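Local coordinates for 432aa long hypothetical deoxyribodipyrimidine photolyase (Sulfolobus tokodaii, PDB 2E0I), which probably repairs pyrimidine dimers in DNA with light as a photolyase, with a second FAD proposed as a light-harvesting cofactor, at residues Glu97-Phe102 with Ala123-Leu128; Thr130-Phe135 with Ala254-His259. All coordinates share one frame; numbering follows the deposited sequence.

Interaction 1: Glu97-Phe102 with Ala123-Leu128; sequences EDYTPF and AYEDYL. With FAD (flavin-adenine dinucleotide), chain F.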
ATOM      1  N   GLU A  97     -14.433   7.223  -6.243  1.00 24.29           N
ATOM      2  CA  GLU A  97     -14.663   6.943  -4.835  1.00 24.67           C
ATOM      3  C   GLU A  97     -13.581   6.039  -4.273  1.00 23.80           C
ATOM      4  O   GLU A  97     -12.981   5.257  -5.005  1.00 23.40           O
ATOM      5  CB  GLU A  97     -16.001   6.245  -4.671  1.00 26.88           C
ATOM      6  CG  GLU A  97     -15.969   4.832  -5.206  1.00 33.36           C
ATOM      7  CD  GLU A  97     -17.259   4.089  -4.973  1.00 37.55           C
ATOM      8  OE1 GLU A  97     -17.321   2.887  -5.331  1.00 39.62           O
ATOM      9  OE2 GLU A  97     -18.204   4.709  -4.433  1.00 38.99           O
ATOM     10  N   ASP A  98     -13.320   6.157  -2.977  1.00 23.81           N
ATOM     11  CA  ASP A  98     -12.339   5.300  -2.331  1.00 24.28           C
ATOM     12  C   ASP A  98     -13.110   4.557  -1.243  1.00 22.44           C
ATOM     13  O   ASP A  98     -14.309   4.746  -1.099  1.00 22.19           O
ATOM     14  CB  ASP A  98     -11.176   6.102  -1.735  1.00 27.57           C
ATOM     15  CG  ASP A  98      -9.871   5.291  -1.663  1.00 29.96           C
ATOM     16  OD1 ASP A  98      -9.926   4.056  -1.469  1.00 31.12           O
ATOM     17  OD2 ASP A  98      -8.783   5.894  -1.788  1.00 31.97           O
ATOM     18  N   TYR A  99     -12.426   3.736  -0.465  1.00 21.40           N
ATOM     19  CA  TYR A  99     -13.108   2.918   0.516  1.00 21.15           C
ATOM     20  C   TYR A  99     -12.651   2.979   1.965  1.00 20.82           C
ATOM     21  O   TYR A  99     -12.884   2.046   2.712  1.00 22.82           O
ATOM     22  CB  TYR A  99     -13.070   1.476   0.007  1.00 21.28           C
ATOM     23  CG  TYR A  99     -13.564   1.379  -1.426  1.00 24.17           C
ATOM     24  CD1 TYR A  99     -14.928   1.380  -1.713  1.00 25.04           C
ATOM     25  CD2 TYR A  99     -12.666   1.400  -2.504  1.00 24.58           C
ATOM     26  CE1 TYR A  99     -15.391   1.412  -3.023  1.00 25.80           C
ATOM     27  CE2 TYR A  99     -13.121   1.434  -3.823  1.00 24.84           C
ATOM     28  CZ  TYR A  99     -14.492   1.443  -4.072  1.00 26.39           C
ATOM     29  OH  TYR A  99     -14.984   1.503  -5.363  1.00 27.97           O
ATOM     30  N   THR A 100     -12.003   4.059   2.379  1.00 20.73           N
ATOM     31  CA  THR A 100     -11.577   4.163   3.778  1.00 19.30           C
ATOM     32  C   THR A 100     -12.403   5.224   4.485  1.00 18.38           C
ATOM     33  O   THR A 100     -12.897   6.170   3.866  1.00 17.35           O
ATOM     34  CB  THR A 100     -10.096   4.575   3.940  1.00 18.40           C
ATOM     35  OG1 THR A 100      -9.874   5.825   3.277  1.00 18.46           O
ATOM     36  CG2 THR A 100      -9.173   3.525   3.384  1.00 17.35           C
ATOM     37  N   PRO A 101     -12.562   5.076   5.801  1.00 18.07           N
ATOM     38  CA  PRO A 101     -13.336   6.041   6.592  1.00 16.98           C
ATOM     39  C   PRO A 101     -12.994   7.489   6.211  1.00 17.27           C
ATOM     40  O   PRO A 101     -13.871   8.306   5.911  1.00 18.45           O
ATOM     41  CB  PRO A 101     -12.931   5.700   8.018  1.00 15.28           C
ATOM     42  CG  PRO A 101     -12.750   4.184   7.943  1.00 15.91           C
ATOM     43  CD  PRO A 101     -12.019   3.984   6.638  1.00 16.01           C
ATOM     44  N   PHE A 102     -11.707   7.797   6.203  1.00 17.58           N
ATOM     45  CA  PHE A 102     -11.258   9.137   5.864  1.00 19.16           C
ATOM     46  C   PHE A 102     -11.767   9.561   4.502  1.00 20.32           C
ATOM     47  O   PHE A 102     -12.235  10.684   4.320  1.00 21.87           O
ATOM     48  CB  PHE A 102      -9.725   9.215   5.894  1.00 17.39           C
ATOM     49  CG  PHE A 102      -9.172  10.497   5.344  1.00 16.23           C
ATOM     50  CD1 PHE A 102      -8.879  10.619   3.987  1.00 17.75           C
ATOM     51  CD2 PHE A 102      -8.973  11.596   6.175  1.00 16.26           C
ATOM     52  CE1 PHE A 102      -8.390  11.821   3.460  1.00 18.44           C
ATOM     53  CE2 PHE A 102      -8.487  12.807   5.671  1.00 17.09           C
ATOM     54  CZ  PHE A 102      -8.193  12.921   4.306  1.00 19.11           C
ATOM     55  N   ALA A 123     -19.191  10.501  -8.304  1.00 26.91           N
ATOM     56  CA  ALA A 123     -18.100   9.602  -7.915  1.00 26.24           C
ATOM     57  C   ALA A 123     -18.271   8.282  -8.654  1.00 26.37           C
ATOM     58  O   ALA A 123     -19.387   7.830  -8.840  1.00 27.09           O
ATOM     59  CB  ALA A 123     -18.107   9.371  -6.423  1.00 23.43           C
ATOM     60  N   TYR A 124     -17.168   7.675  -9.088  1.00 27.34           N
ATOM     61  CA  TYR A 124     -17.227   6.423  -9.836  1.00 28.12           C
ATOM     62  C   TYR A 124     -16.294   5.382  -9.254  1.00 29.97           C
ATOM     63  O   TYR A 124     -15.331   5.727  -8.566  1.00 30.47           O
ATOM     64  CB  TYR A 124     -16.835   6.658 -11.298  1.00 26.98           C
ATOM     65  CG  TYR A 124     -17.748   7.607 -12.029  1.00 28.16           C
ATOM     66  CD1 TYR A 124     -18.877   7.144 -12.717  1.00 27.74           C
ATOM     67  CD2 TYR A 124     -17.508   8.981 -12.002  1.00 27.51           C
ATOM     68  CE1 TYR A 124     -19.746   8.041 -13.356  1.00 28.88           C
ATOM     69  CE2 TYR A 124     -18.360   9.882 -12.633  1.00 28.10           C
ATOM     70  CZ  TYR A 124     -19.475   9.413 -13.308  1.00 29.32           C
ATOM     71  OH  TYR A 124     -20.302  10.324 -13.933  1.00 29.99           O
ATOM     72  N   GLU A 125     -16.586   4.110  -9.530  1.00 30.70           N
ATOM     73  CA  GLU A 125     -15.749   3.010  -9.070  1.00 31.14           C
ATOM     74  C   GLU A 125     -14.609   2.860 -10.075  1.00 30.71           C
ATOM     75  O   GLU A 125     -14.841   2.860 -11.290  1.00 31.08           O
ATOM     76  CB  GLU A 125     -16.554   1.708  -8.997  1.00 33.15           C
ATOM     77  CG  GLU A 125     -17.476   1.618  -7.790  1.00 39.05           C
ATOM     78  CD  GLU A 125     -18.222   0.284  -7.679  1.00 42.79           C
ATOM     79  OE1 GLU A 125     -17.567  -0.783  -7.596  1.00 45.65           O
ATOM     80  OE2 GLU A 125     -19.474   0.304  -7.664  1.00 44.85           O
ATOM     81  N   ASP A 126     -13.378   2.742  -9.577  1.00 29.19           N
ATOM     82  CA  ASP A 126     -12.223   2.599 -10.454  1.00 27.27           C
ATOM     83  C   ASP A 126     -11.100   1.789  -9.837  1.00 25.48           C
ATOM     84  O   ASP A 126     -10.456   1.013 -10.519  1.00 24.94           O
ATOM     85  CB  ASP A 126     -11.698   3.985 -10.856  1.00 28.79           C
ATOM     86  CG  ASP A 126     -10.457   3.922 -11.766  1.00 30.05           C
ATOM     87  OD1 ASP A 126      -9.322   4.007 -11.247  1.00 28.54           O
ATOM     88  OD2 ASP A 126     -10.614   3.790 -13.002  1.00 29.43           O
ATOM     89  N   TYR A 127     -10.871   1.962  -8.545  1.00 25.08           N
ATOM     90  CA  TYR A 127      -9.787   1.266  -7.871  1.00 24.83           C
ATOM     91  C   TYR A 127      -9.916  -0.233  -7.807  1.00 26.04           C
ATOM     92  O   TYR A 127      -8.912  -0.929  -7.794  1.00 27.69           O
ATOM     93  CB  TYR A 127      -9.599   1.815  -6.455  1.00 24.24           C
ATOM     94  CG  TYR A 127      -9.236   3.273  -6.436  1.00 24.21           C
ATOM     95  CD1 TYR A 127      -9.876   4.155  -5.584  1.00 26.13           C
ATOM     96  CD2 TYR A 127      -8.306   3.785  -7.329  1.00 25.37           C
ATOM     97  CE1 TYR A 127      -9.608   5.523  -5.630  1.00 29.16           C
ATOM     98  CE2 TYR A 127      -8.025   5.143  -7.388  1.00 28.13           C
ATOM     99  CZ  TYR A 127      -8.682   6.018  -6.545  1.00 29.47           C
ATOM    100  OH  TYR A 127      -8.466   7.387  -6.675  1.00 29.54           O
ATOM    101  N   LEU A 128     -11.140  -0.747  -7.781  1.00 28.44           N
ATOM    102  CA  LEU A 128     -11.339  -2.198  -7.690  1.00 28.75           C
ATOM    103  C   LEU A 128     -11.431  -2.909  -9.038  1.00 29.85           C
ATOM    104  O   LEU A 128     -11.835  -2.340 -10.055  1.00 31.01           O
ATOM    105  CB  LEU A 128     -12.597  -2.517  -6.872  1.00 27.68           C
ATOM    106  CG  LEU A 128     -12.670  -2.028  -5.424  1.00 27.03           C
ATOM    107  CD1 LEU A 128     -14.117  -2.006  -5.006  1.00 27.69           C
ATOM    108  CD2 LEU A 128     -11.846  -2.907  -4.491  1.00 25.96           C
TER
HETATM  109  PA  FAD F1200      -4.049   8.387   3.840  1.00 21.98           P
HETATM  110  O1A FAD F1200      -3.566   7.028   4.171  1.00 22.65           O
HETATM  111  O2A FAD F1200      -3.179   9.548   3.552  1.00 24.57           O
HETATM  112  O5B FAD F1200      -4.469   8.799   5.340  1.00 22.17           O
HETATM  113  C5B FAD F1200      -5.281   9.955   5.575  1.00 20.17           C
HETATM  114  C4B FAD F1200      -5.666  10.086   7.052  1.00 19.33           C
HETATM  115  O4B FAD F1200      -5.894   8.763   7.575  1.00 18.56           O
HETATM  116  C3B FAD F1200      -4.522  10.671   7.883  1.00 19.95           C
HETATM  117  O3B FAD F1200      -5.049  11.258   9.076  1.00 20.30           O
HETATM  118  C2B FAD F1200      -3.728   9.408   8.215  1.00 21.13           C
HETATM  119  O2B FAD F1200      -2.946   9.636   9.390  1.00 23.62           O
HETATM  120  C1B FAD F1200      -4.887   8.472   8.561  1.00 19.77           C
HETATM  121  N9A FAD F1200      -4.477   7.047   8.517  1.00 19.25           N
HETATM  122  C8A FAD F1200      -3.861   6.441   7.504  1.00 19.90           C
HETATM  123  N7A FAD F1200      -3.685   5.152   7.782  1.00 18.28           N
HETATM  124  C5A FAD F1200      -4.197   4.928   8.987  1.00 17.91           C
HETATM  125  C6A FAD F1200      -4.335   3.801   9.788  1.00 19.77           C
HETATM  126  N6A FAD F1200      -3.849   2.629   9.390  1.00 21.00           N
HETATM  127  N1A FAD F1200      -4.940   3.915  10.979  1.00 21.60           N
HETATM  128  C2A FAD F1200      -5.397   5.081  11.403  1.00 20.32           C
HETATM  129  N3A FAD F1200      -5.280   6.173  10.666  1.00 18.71           N
HETATM  130  C4A FAD F1200      -4.695   6.135   9.461  1.00 18.14           C
HETATM  131  N1  FAD F1200      -4.199  12.278  -1.878  1.00 17.40           N
HETATM  132  C2  FAD F1200      -4.620  13.596  -2.092  1.00 17.83           C
HETATM  133  O2  FAD F1200      -5.620  13.820  -2.771  1.00 20.05           O
HETATM  134  N3  FAD F1200      -3.926  14.650  -1.487  1.00 18.54           N
HETATM  135  C4  FAD F1200      -2.822  14.386  -0.665  1.00 21.23           C
HETATM  136  O4  FAD F1200      -2.211  15.318  -0.141  1.00 21.89           O
HETATM  137  C4X FAD F1200      -2.418  13.074  -0.439  1.00 20.40           C
HETATM  138  N5  FAD F1200      -1.358  12.801   0.436  1.00 17.28           N
HETATM  139  C5X FAD F1200      -0.965  11.479   0.681  1.00 18.33           C
HETATM  140  C6  FAD F1200       0.028  11.215   1.620  1.00 18.96           C
HETATM  141  C7  FAD F1200       0.362   9.902   1.942  1.00 18.08           C
HETATM  142  C7M FAD F1200       1.454   9.639   2.982  1.00 17.77           C
HETATM  143  C8  FAD F1200      -0.300   8.851   1.314  1.00 17.93           C
HETATM  144  C8M FAD F1200       0.041   7.397   1.645  1.00 19.79           C
HETATM  145  C9  FAD F1200      -1.288   9.117   0.369  1.00 17.74           C
HETATM  146  C9A FAD F1200      -1.625  10.429   0.047  1.00 18.29           C
HETATM  147  N10 FAD F1200      -2.658  10.707  -0.863  1.00 17.77           N
HETATM  148  C10 FAD F1200      -3.100  12.023  -1.048  1.00 18.97           C
HETATM  149  C1' FAD F1200      -3.352   9.609  -1.576  1.00 19.57           C
HETATM  150  C2' FAD F1200      -4.452   8.956  -0.739  1.00 21.97           C
HETATM  151  O2' FAD F1200      -4.229   7.544  -0.677  1.00 19.04           O
HETATM  152  C3' FAD F1200      -5.831   9.254  -1.336  1.00 21.46           C
HETATM  153  O3' FAD F1200      -6.082  10.662  -1.279  1.00 20.81           O
HETATM  154  C4' FAD F1200      -6.928   8.509  -0.572  1.00 20.74           C
HETATM  155  O4' FAD F1200      -8.162   8.635  -1.285  1.00 16.59           O
HETATM  156  C5' FAD F1200      -7.091   9.075   0.841  1.00 20.68           C
HETATM  157  O5' FAD F1200      -7.471   8.059   1.773  1.00 21.30           O
HETATM  158  P   FAD F1200      -6.339   7.270   2.604  1.00 20.23           P
HETATM  159  O1P FAD F1200      -7.039   6.476   3.640  1.00 23.29           O
HETATM  160  O2P FAD F1200      -5.430   6.568   1.671  1.00 18.51           O
HETATM  161  O3P FAD F1200      -5.574   8.487   3.328  1.00 22.16           O
HETATM  162  O   HOH W   1     -13.048   3.082  -6.771  1.00 20.01           O
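Tyr99 and Leu128 each set CG anti to the carbonyl carbon (chi1 -51° and -59°), and the two side chains meet tip to tip. The apolar contact is between Tyr99 CZ and Leu128 CD1, 3.6 Å apart, while Tyr127 CB comes to the edge of the Tyr99 ring, near its plane. The phenol oxygen is held by water: water 1 donates to Tyr99 OH at 2.9 Å and also to Glu97 O, and accepts from Asp126 N at 2.8 Å, so one solvent molecule joins the two backbones. Beside it, Glu97 N donates directly to Tyr124 O (2.9 Å), a bent bond with an angle of 139° at the hydrogen. The Asp98 side chain crosses that of Tyr127 at about a right angle, and its two oxygens do different work. OD1 takes Tyr99 N on its anti side and pairs with Arg9, whereas OD2 accepts from FAD O4' at 2.9 Å. Farther along, Thr100 OG1 donates to FAD O1P (2.9 Å) from the N-cap position, where the helix end would probably favour the phosphate's negative charge. Phe102 lays a ring face under the adenosine ribose of the cofactor, with FAD C5B 3.8 Å above the ring centre; an alanine here would probably open a gap beside C4B and C5B and leave the adenosine ribose freer to shift. This FAD, which Lys221, Glu331 and Tyr341 also hold, is probably the one proposed as the light-harvesting cofactor. The contact belongs to the beta-alpha-beta unit of strand 92-96, helix 101-115 and strand 120-124, at the end of two neighbouring parallel strands, and Tyr99 and Leu128 pack against Thr251 of helix 238-256.

Interaction 2: Thr130-Phe135 with Ala254-His259; sequences TPKSLF and AYYNPH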
ATOM      1  N   THR A 130     -13.203  -5.642  -9.209  1.00 34.53           N
ATOM      2  CA  THR A 130     -14.564  -6.176  -9.159  1.00 36.52           C
ATOM      3  C   THR A 130     -15.560  -5.199  -8.517  1.00 36.57           C
ATOM      4  O   THR A 130     -15.180  -4.366  -7.691  1.00 37.19           O
ATOM      5  CB  THR A 130     -14.591  -7.502  -8.338  1.00 37.14           C
ATOM      6  OG1 THR A 130     -14.278  -7.225  -6.969  1.00 37.25           O
ATOM      7  CG2 THR A 130     -13.549  -8.473  -8.854  1.00 38.60           C
ATOM      8  N   PRO A 131     -16.851  -5.294  -8.889  1.00 36.18           N
ATOM      9  CA  PRO A 131     -17.905  -4.425  -8.345  1.00 36.05           C
ATOM     10  C   PRO A 131     -18.059  -4.673  -6.847  1.00 36.52           C
ATOM     11  O   PRO A 131     -18.134  -5.827  -6.413  1.00 37.23           O
ATOM     12  CB  PRO A 131     -19.137  -4.856  -9.121  1.00 34.78           C
ATOM     13  CG  PRO A 131     -18.568  -5.293 -10.423  1.00 35.27           C
ATOM     14  CD  PRO A 131     -17.381  -6.107  -9.993  1.00 35.82           C
ATOM     15  N   LYS A 132     -18.122  -3.607  -6.056  1.00 35.90           N
ATOM     16  CA  LYS A 132     -18.217  -3.788  -4.617  1.00 36.91           C
ATOM     17  C   LYS A 132     -19.458  -4.499  -4.106  1.00 37.10           C
ATOM     18  O   LYS A 132     -19.431  -5.085  -3.021  1.00 37.16           O
ATOM     19  CB  LYS A 132     -18.051  -2.454  -3.889  1.00 37.43           C
ATOM     20  CG  LYS A 132     -19.090  -1.417  -4.187  1.00 36.97           C
ATOM     21  CD  LYS A 132     -18.854  -0.218  -3.304  1.00 38.13           C
ATOM     22  CE  LYS A 132     -19.825   0.901  -3.607  1.00 38.89           C
ATOM     23  NZ  LYS A 132     -19.621   2.040  -2.676  1.00 40.85           N
ATOM     24  N   SER A 133     -20.544  -4.460  -4.871  1.00 37.21           N
ATOM     25  CA  SER A 133     -21.766  -5.126  -4.437  1.00 37.30           C
ATOM     26  C   SER A 133     -21.547  -6.636  -4.317  1.00 36.92           C
ATOM     27  O   SER A 133     -22.235  -7.311  -3.551  1.00 37.50           O
ATOM     28  CB  SER A 133     -22.892  -4.868  -5.426  1.00 36.85           C
ATOM     29  OG  SER A 133     -22.659  -5.584  -6.618  1.00 40.31           O
ATOM     30  N   LEU A 134     -20.580  -7.149  -5.071  1.00 36.68           N
ATOM     31  CA  LEU A 134     -20.267  -8.576  -5.076  1.00 36.33           C
ATOM     32  C   LEU A 134     -19.565  -9.122  -3.838  1.00 35.45           C
ATOM     33  O   LEU A 134     -19.266 -10.311  -3.792  1.00 35.34           O
ATOM     34  CB  LEU A 134     -19.395  -8.926  -6.281  1.00 37.46           C
ATOM     35  CG  LEU A 134     -19.905  -8.603  -7.677  1.00 39.06           C
ATOM     36  CD1 LEU A 134     -18.883  -9.071  -8.707  1.00 39.48           C
ATOM     37  CD2 LEU A 134     -21.240  -9.283  -7.892  1.00 40.24           C
ATOM     38  N   PHE A 135     -19.284  -8.290  -2.844  1.00 34.21           N
ATOM     39  CA  PHE A 135     -18.596  -8.811  -1.673  1.00 34.42           C
ATOM     40  C   PHE A 135     -19.536  -9.293  -0.569  1.00 35.94           C
ATOM     41  O   PHE A 135     -20.479  -8.590  -0.188  1.00 37.30           O
ATOM     42  CB  PHE A 135     -17.645  -7.770  -1.098  1.00 32.53           C
ATOM     43  CG  PHE A 135     -16.766  -8.304  -0.005  1.00 31.33           C
ATOM     44  CD1 PHE A 135     -15.622  -9.032  -0.312  1.00 31.31           C
ATOM     45  CD2 PHE A 135     -17.107  -8.126   1.333  1.00 30.11           C
ATOM     46  CE1 PHE A 135     -14.830  -9.579   0.706  1.00 30.86           C
ATOM     47  CE2 PHE A 135     -16.328  -8.667   2.353  1.00 28.39           C
ATOM     48  CZ  PHE A 135     -15.191  -9.393   2.043  1.00 29.38           C
ATOM     49  N   ALA A 254     -12.195  -4.198   4.441  1.00 19.61           N
ATOM     50  CA  ALA A 254     -12.154  -2.986   5.248  1.00 19.86           C
ATOM     51  C   ALA A 254     -13.344  -2.092   4.967  1.00 20.51           C
ATOM     52  O   ALA A 254     -13.877  -1.446   5.864  1.00 22.36           O
ATOM     53  CB  ALA A 254     -10.862  -2.224   4.986  1.00 18.10           C
ATOM     54  N   TYR A 255     -13.767  -2.043   3.717  1.00 20.41           N
ATOM     55  CA  TYR A 255     -14.888  -1.197   3.372  1.00 20.98           C
ATOM     56  C   TYR A 255     -16.157  -1.597   4.125  1.00 22.20           C
ATOM     57  O   TYR A 255     -16.915  -0.733   4.573  1.00 23.34           O
ATOM     58  CB  TYR A 255     -15.139  -1.263   1.871  1.00 20.77           C
ATOM     59  CG  TYR A 255     -16.317  -0.460   1.428  1.00 20.42           C
ATOM     60  CD1 TYR A 255     -16.352   0.912   1.620  1.00 20.66           C
ATOM     61  CD2 TYR A 255     -17.403  -1.075   0.803  1.00 22.78           C
ATOM     62  CE1 TYR A 255     -17.448   1.671   1.194  1.00 24.25           C
ATOM     63  CE2 TYR A 255     -18.512  -0.333   0.370  1.00 24.47           C
ATOM     64  CZ  TYR A 255     -18.530   1.044   0.567  1.00 25.43           C
ATOM     65  OH  TYR A 255     -19.618   1.786   0.145  1.00 24.34           O
ATOM     66  N   TYR A 256     -16.379  -2.900   4.267  1.00 21.36           N
ATOM     67  CA  TYR A 256     -17.563  -3.405   4.942  1.00 21.22           C
ATOM     68  C   TYR A 256     -17.382  -3.644   6.439  1.00 21.35           C
ATOM     69  O   TYR A 256     -18.339  -3.993   7.129  1.00 23.97           O
ATOM     70  CB  TYR A 256     -18.031  -4.690   4.252  1.00 20.45           C
ATOM     71  CG  TYR A 256     -18.683  -4.455   2.901  1.00 19.68           C
ATOM     72  CD1 TYR A 256     -19.905  -3.773   2.798  1.00 17.78           C
ATOM     73  CD2 TYR A 256     -18.093  -4.925   1.730  1.00 18.76           C
ATOM     74  CE1 TYR A 256     -20.519  -3.571   1.573  1.00 16.34           C
ATOM     75  CE2 TYR A 256     -18.705  -4.726   0.492  1.00 18.95           C
ATOM     76  CZ  TYR A 256     -19.913  -4.046   0.426  1.00 17.97           C
ATOM     77  OH  TYR A 256     -20.492  -3.815  -0.794  1.00 19.68           O
ATOM     78  N   ASN A 257     -16.164  -3.450   6.934  1.00 20.96           N
ATOM     79  CA  ASN A 257     -15.852  -3.642   8.349  1.00 21.11           C
ATOM     80  C   ASN A 257     -14.890  -2.540   8.793  1.00 21.69           C
ATOM     81  O   ASN A 257     -13.746  -2.798   9.177  1.00 20.02           O
ATOM     82  CB  ASN A 257     -15.196  -5.009   8.587  1.00 22.08           C
ATOM     83  CG  ASN A 257     -16.070  -6.178   8.141  1.00 25.52           C
ATOM     84  OD1 ASN A 257     -17.114  -6.475   8.744  1.00 28.22           O
ATOM     85  ND2 ASN A 257     -15.645  -6.852   7.078  1.00 26.34           N
ATOM     86  N   PRO A 258     -15.352  -1.287   8.758  1.00 21.90           N
ATOM     87  CA  PRO A 258     -14.542  -0.135   9.149  1.00 22.96           C
ATOM     88  C   PRO A 258     -13.829  -0.288  10.495  1.00 25.50           C
ATOM     89  O   PRO A 258     -12.798   0.338  10.735  1.00 27.60           O
ATOM     90  CB  PRO A 258     -15.554   1.007   9.174  1.00 22.54           C
ATOM     91  CG  PRO A 258     -16.575   0.583   8.184  1.00 23.13           C
ATOM     92  CD  PRO A 258     -16.739  -0.881   8.479  1.00 21.83           C
ATOM     93  N   HIS A 259     -14.369  -1.113  11.382  1.00 26.07           N
ATOM     94  CA  HIS A 259     -13.746  -1.267  12.683  1.00 26.35           C
ATOM     95  C   HIS A 259     -12.338  -1.841  12.619  1.00 26.79           C
ATOM     96  O   HIS A 259     -11.595  -1.744  13.597  1.00 27.85           O
ATOM     97  CB  HIS A 259     -14.616  -2.128  13.622  1.00 27.28           C
ATOM     98  CG  HIS A 259     -14.624  -3.592  13.295  1.00 28.27           C
ATOM     99  ND1 HIS A 259     -15.433  -4.138  12.318  1.00 28.29           N
ATOM    100  CD2 HIS A 259     -13.904  -4.621  13.808  1.00 28.13           C
ATOM    101  CE1 HIS A 259     -15.210  -5.441  12.246  1.00 30.42           C
ATOM    102  NE2 HIS A 259     -14.286  -5.759  13.139  1.00 29.02           N
TER
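Lys132 and Tyr255 join through a hydrogen bond from Lys132 NZ to Tyr255 OH, 2.8 Å long. The lysine chain is extended beyond CG, and on its way its CD packs against Tyr255 CE2 at 3.7 Å, the two side chains crossing obliquely. The same ammonium also makes a long, weak ion pair with Glu97. A second bond runs the other way: Tyr256 OH donates to Lys132 O at 2.8 Å, standing above the carbonyl plane, 60° out of it. Phe135 N reaches that oxygen from the opposite face, so two donors grip one carbonyl at the 3-10 turn of residues 132-134. Outward from these bonds, the Phe135 and Tyr256 side chains run antiparallel alongside one another. The ring planes are nearly parallel, 8° apart, yet neither ring lies over the other: they meet rim to rim with centroids 5.7 Å apart, and Phe135 CB rests 3.6 Å from Tyr256 CE2. Tyr255 CD2 sits over the centre of one face of the Tyr256 ring, so the two consecutive tyrosines pack on one another. Phe135 also touches Leu252 and Leu253. This is a surface contact between the loop that follows the alpha/beta sheet and the end of helix 238-256, an interdomain seam of the two-part photolyase fold.

In the fold
The chain leaves strand 92-96 through 97-102, runs along helix 101-115 and returns by strand 120-124, where interaction 1 closes a loop of 20 intervening residues. Just beyond, 130-135 opens interaction 2, whose loop of 118 residues has no strand and ends at helix 238-256. The two loops follow in series, neither nesting nor crossing, yet the contacts lie side by side, their centres about 10 Å apart. They touch through a probable hydrogen bond between Glu125 and the backbone of Lys132 and an edge-to-face pair of Tyr99 and Tyr255. Together they tie the parallel sheet, and the FAD that 97-102 helps to hold, to the helical part.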